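Local coordinates for MutT/NUDIX family protein (Bacillus thuringiensis str. Al Hakam, PDB 3ID9) that belongs to the MutT/NUDIX family and is probably a hydrolase of nucleoside diphosphate-linked substrates, though its own substrate is not established, at residues R46-P51 against D123-P128. Sequence-based numbering, arbitrary orientation.
Sequences RDWSLP and DVQMVP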
ATOM      1  N   ARG B  46      -8.509  -8.224 -26.680  1.00 79.33           N
ATOM      2  CA  ARG B  46      -9.721  -7.812 -25.981  1.00 76.80           C
ATOM      3  C   ARG B  46      -9.669  -8.472 -24.604  1.00 72.92           C
ATOM      4  O   ARG B  46      -8.837  -8.110 -23.769  1.00 73.73           O
ATOM      5  CB  ARG B  46     -10.966  -8.283 -26.745  1.00 80.25           C
ATOM      6  CG  ARG B  46     -11.066  -7.752 -28.171  1.00 84.29           C
ATOM      7  CD  ARG B  46     -11.416  -8.864 -29.167  1.00 88.56           C
ATOM      8  NE  ARG B  46     -12.721  -9.479 -28.916  1.00 91.60           N
ATOM      9  CZ  ARG B  46     -13.217 -10.495 -29.621  1.00 92.77           C
ATOM     10  NH1 ARG B  46     -12.521 -11.016 -30.623  1.00 93.18           N
ATOM     11  NH2 ARG B  46     -14.414 -10.990 -29.328  1.00 93.28           N
ATOM     12  N   ASP B  47     -10.547  -9.447 -24.383  1.00 65.82           N
ATOM     13  CA  ASP B  47     -10.609 -10.179 -23.122  1.00 59.52           C
ATOM     14  C   ASP B  47     -11.001  -9.384 -21.883  1.00 52.58           C
ATOM     15  O   ASP B  47     -10.638  -8.219 -21.719  1.00 51.19           O
ATOM     16  CB  ASP B  47      -9.288 -10.893 -22.850  1.00 62.24           C
ATOM     17  CG  ASP B  47      -9.418 -12.396 -22.964  1.00 67.32           C
ATOM     18  OD1 ASP B  47     -10.431 -12.945 -22.454  1.00 67.97           O
ATOM     19  OD2 ASP B  47      -8.509 -13.026 -23.554  1.00 68.61           O
ATOM     20  N   TRP B  48     -11.740 -10.047 -21.004  1.00 45.54           N
ATOM     21  CA  TRP B  48     -12.211  -9.444 -19.772  1.00 38.75           C
ATOM     22  C   TRP B  48     -11.129  -9.410 -18.711  1.00 35.49           C
ATOM     23  O   TRP B  48     -10.502 -10.418 -18.417  1.00 35.95           O
ATOM     24  CB  TRP B  48     -13.433 -10.210 -19.259  1.00 37.16           C
ATOM     25  CG  TRP B  48     -14.584 -10.129 -20.206  1.00 35.68           C
ATOM     26  CD1 TRP B  48     -14.887 -11.003 -21.214  1.00 33.89           C
ATOM     27  CD2 TRP B  48     -15.544  -9.067 -20.296  1.00 34.67           C
ATOM     28  NE1 TRP B  48     -15.970 -10.548 -21.926  1.00 34.48           N
ATOM     29  CE2 TRP B  48     -16.395  -9.361 -21.383  1.00 33.68           C
ATOM     30  CE3 TRP B  48     -15.767  -7.894 -19.562  1.00 31.98           C
ATOM     31  CZ2 TRP B  48     -17.449  -8.528 -21.758  1.00 32.46           C
ATOM     32  CZ3 TRP B  48     -16.817  -7.062 -19.934  1.00 32.59           C
ATOM     33  CH2 TRP B  48     -17.645  -7.385 -21.022  1.00 33.99           C
ATOM     34  N   SER B  49     -10.920  -8.241 -18.128  1.00 31.96           N
ATOM     35  CA  SER B  49      -9.897  -8.077 -17.108  1.00 29.44           C
ATOM     36  C   SER B  49     -10.317  -7.035 -16.081  1.00 27.76           C
ATOM     37  O   SER B  49     -11.366  -6.403 -16.216  1.00 27.10           O
ATOM     38  CB  SER B  49      -8.586  -7.656 -17.764  1.00 27.64           C
ATOM     39  OG  SER B  49      -8.803  -6.543 -18.612  1.00 31.24           O
ATOM     40  N   LEU B  50      -9.496  -6.855 -15.053  1.00 25.11           N
ATOM     41  CA  LEU B  50      -9.805  -5.885 -14.017  1.00 22.99           C
ATOM     42  C   LEU B  50      -9.591  -4.452 -14.495  1.00 22.20           C
ATOM     43  O   LEU B  50      -8.725  -4.176 -15.320  1.00 22.47           O
ATOM     44  CB  LEU B  50      -8.952  -6.157 -12.787  1.00 21.46           C
ATOM     45  CG  LEU B  50      -9.235  -7.480 -12.082  1.00 21.96           C
ATOM     46  CD1 LEU B  50      -8.090  -7.812 -11.127  1.00 23.28           C
ATOM     47  CD2 LEU B  50     -10.564  -7.376 -11.335  1.00 19.46           C
ATOM     48  N   PRO B  51     -10.408  -3.523 -14.000  1.00 22.48           N
ATOM     49  CA  PRO B  51     -10.259  -2.125 -14.407  1.00 24.05           C
ATOM     50  C   PRO B  51      -9.050  -1.513 -13.704  1.00 25.34           C
ATOM     51  O   PRO B  51      -8.784  -1.817 -12.546  1.00 26.48           O
ATOM     52  CB  PRO B  51     -11.575  -1.498 -13.961  1.00 22.25           C
ATOM     53  CG  PRO B  51     -11.913  -2.303 -12.720  1.00 21.20           C
ATOM     54  CD  PRO B  51     -11.608  -3.710 -13.165  1.00 22.88           C
ATOM     55  N   ASP B 123     -18.134  -1.574 -21.695  1.00 30.74           N
ATOM     56  CA  ASP B 123     -18.190  -3.026 -21.730  1.00 30.59           C
ATOM     57  C   ASP B 123     -17.918  -3.486 -20.306  1.00 29.97           C
ATOM     58  O   ASP B 123     -16.785  -3.443 -19.834  1.00 30.90           O
ATOM     59  CB  ASP B 123     -17.132  -3.579 -22.683  1.00 31.78           C
ATOM     60  CG  ASP B 123     -17.402  -3.207 -24.128  1.00 35.41           C
ATOM     61  OD1 ASP B 123     -18.583  -3.008 -24.485  1.00 35.44           O
ATOM     62  OD2 ASP B 123     -16.438  -3.126 -24.916  1.00 37.82           O
ATOM     63  N   VAL B 124     -18.968  -3.928 -19.624  1.00 29.53           N
ATOM     64  CA  VAL B 124     -18.861  -4.351 -18.234  1.00 25.70           C
ATOM     65  C   VAL B 124     -19.581  -5.658 -17.946  1.00 26.42           C
ATOM     66  O   VAL B 124     -20.648  -5.943 -18.500  1.00 25.71           O
ATOM     67  CB  VAL B 124     -19.440  -3.259 -17.310  1.00 24.38           C
ATOM     68  CG1 VAL B 124     -19.406  -3.705 -15.859  1.00 21.00           C
ATOM     69  CG2 VAL B 124     -18.661  -1.976 -17.501  1.00 24.19           C
ATOM     70  N   GLN B 125     -18.997  -6.445 -17.055  1.00 25.21           N
ATOM     71  CA  GLN B 125     -19.584  -7.712 -16.680  1.00 24.52           C
ATOM     72  C   GLN B 125     -19.240  -8.040 -15.227  1.00 26.67           C
ATOM     73  O   GLN B 125     -18.117  -7.821 -14.775  1.00 27.26           O
ATOM     74  CB  GLN B 125     -19.057  -8.804 -17.607  1.00 23.41           C
ATOM     75  CG  GLN B 125     -19.664 -10.154 -17.353  1.00 24.41           C
ATOM     76  CD  GLN B 125     -19.006 -11.266 -18.152  1.00 25.12           C
ATOM     77  OE1 GLN B 125     -19.386 -12.423 -18.018  1.00 28.69           O
ATOM     78  NE2 GLN B 125     -18.018 -10.925 -18.979  1.00 22.43           N
HETATM   79  N   MSE B 126     -20.217  -8.550 -14.489  1.00 27.53           N
HETATM   80  CA  MSE B 126     -20.007  -8.926 -13.101  1.00 27.58           C
HETATM   81  C   MSE B 126     -19.829 -10.438 -13.083  1.00 27.04           C
HETATM   82  O   MSE B 126     -20.783 -11.181 -13.259  1.00 28.63           O
HETATM   83  CB  MSE B 126     -21.214  -8.524 -12.248  1.00 29.33           C
HETATM   84  CG  MSE B 126     -21.438  -7.021 -12.119  1.00 31.96           C
HETATM   85 SE   MSE B 126     -19.950  -6.026 -11.306  1.00 45.21          SE
HETATM   86  CE  MSE B 126     -19.945  -6.846  -9.550  1.00 32.94           C
ATOM     87  N   VAL B 127     -18.602 -10.895 -12.876  1.00 26.99           N
ATOM     88  CA  VAL B 127     -18.324 -12.320 -12.862  1.00 27.77           C
ATOM     89  C   VAL B 127     -18.176 -12.904 -11.460  1.00 28.03           C
ATOM     90  O   VAL B 127     -17.450 -12.376 -10.629  1.00 27.80           O
ATOM     91  CB  VAL B 127     -17.050 -12.641 -13.681  1.00 27.00           C
ATOM     92  CG1 VAL B 127     -16.705 -14.116 -13.556  1.00 25.92           C
ATOM     93  CG2 VAL B 127     -17.271 -12.291 -15.149  1.00 24.83           C
ATOM     94  N   PRO B 128     -18.879 -14.011 -11.184  1.00 29.29           N
ATOM     95  CA  PRO B 128     -18.791 -14.642  -9.863  1.00 29.70           C
ATOM     96  C   PRO B 128     -17.332 -14.945  -9.574  1.00 29.43           C
ATOM     97  O   PRO B 128     -16.611 -15.410 -10.456  1.00 28.44           O
ATOM     98  CB  PRO B 128     -19.616 -15.917 -10.028  1.00 28.93           C
ATOM     99  CG  PRO B 128     -20.625 -15.533 -11.068  1.00 28.45           C
ATOM    100  CD  PRO B 128     -19.780 -14.769 -12.069  1.00 29.98           C
TER
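Trp48 and Gln125 have the closest CA atoms across the two segments, 8.2 Å apart. That spacing is too wide for direct strand pairing. Strand 35-40 lies between the segments in the sheet and runs antiparallel to both. Its backbone hydrogen bonds reach Ser49 through Val39 on one side and Gln125 through Leu38 on the other. The contact therefore spans one intervening strand and is built round the indole of Trp48. Trp48 and Gln125 both start out toward the opposite segment. The indole ring of Trp48 receives the side chain of Gln125 over one face. Gln125 NE2 sits 3.2 Å above the ring plane, over its centre, and its closest ring atom is Trp48 CE2 at 3.3 Å. The amide plane stands almost upright on the indole, with 84° between them. Further back, Gln125 CB lies 4.0 Å from the centroid of the six-membered ring of Trp48, 22° off the ring normal. This is a CH-pi contact, so CB and NE2 of the glutamine both lie over the same face of the indole. At chi1 -177° CG of Gln125 lies opposite the backbone N, and the chain stays extended beyond it, which brings NE2 over the middle of the ring. Strands 48-54 and 124-128 belong to the mixed sheet of the NUDIX domain, and strand 48-54, which begins at Trp48, has Pro51 packed on Met69 and Glu72 of helix 61-72. The far end of the indole meets backbone. Trp48 CZ3 comes within 3.6 Å of the carbonyl O of Asp123, obliquely to the ring. Asp123 CB approaches Trp48 CH2 at 4.2 Å, but its carboxylate leads away. Lys40 of the intervening strand touches both Trp48 and Asp123, and Tyr135 packs against Gln125.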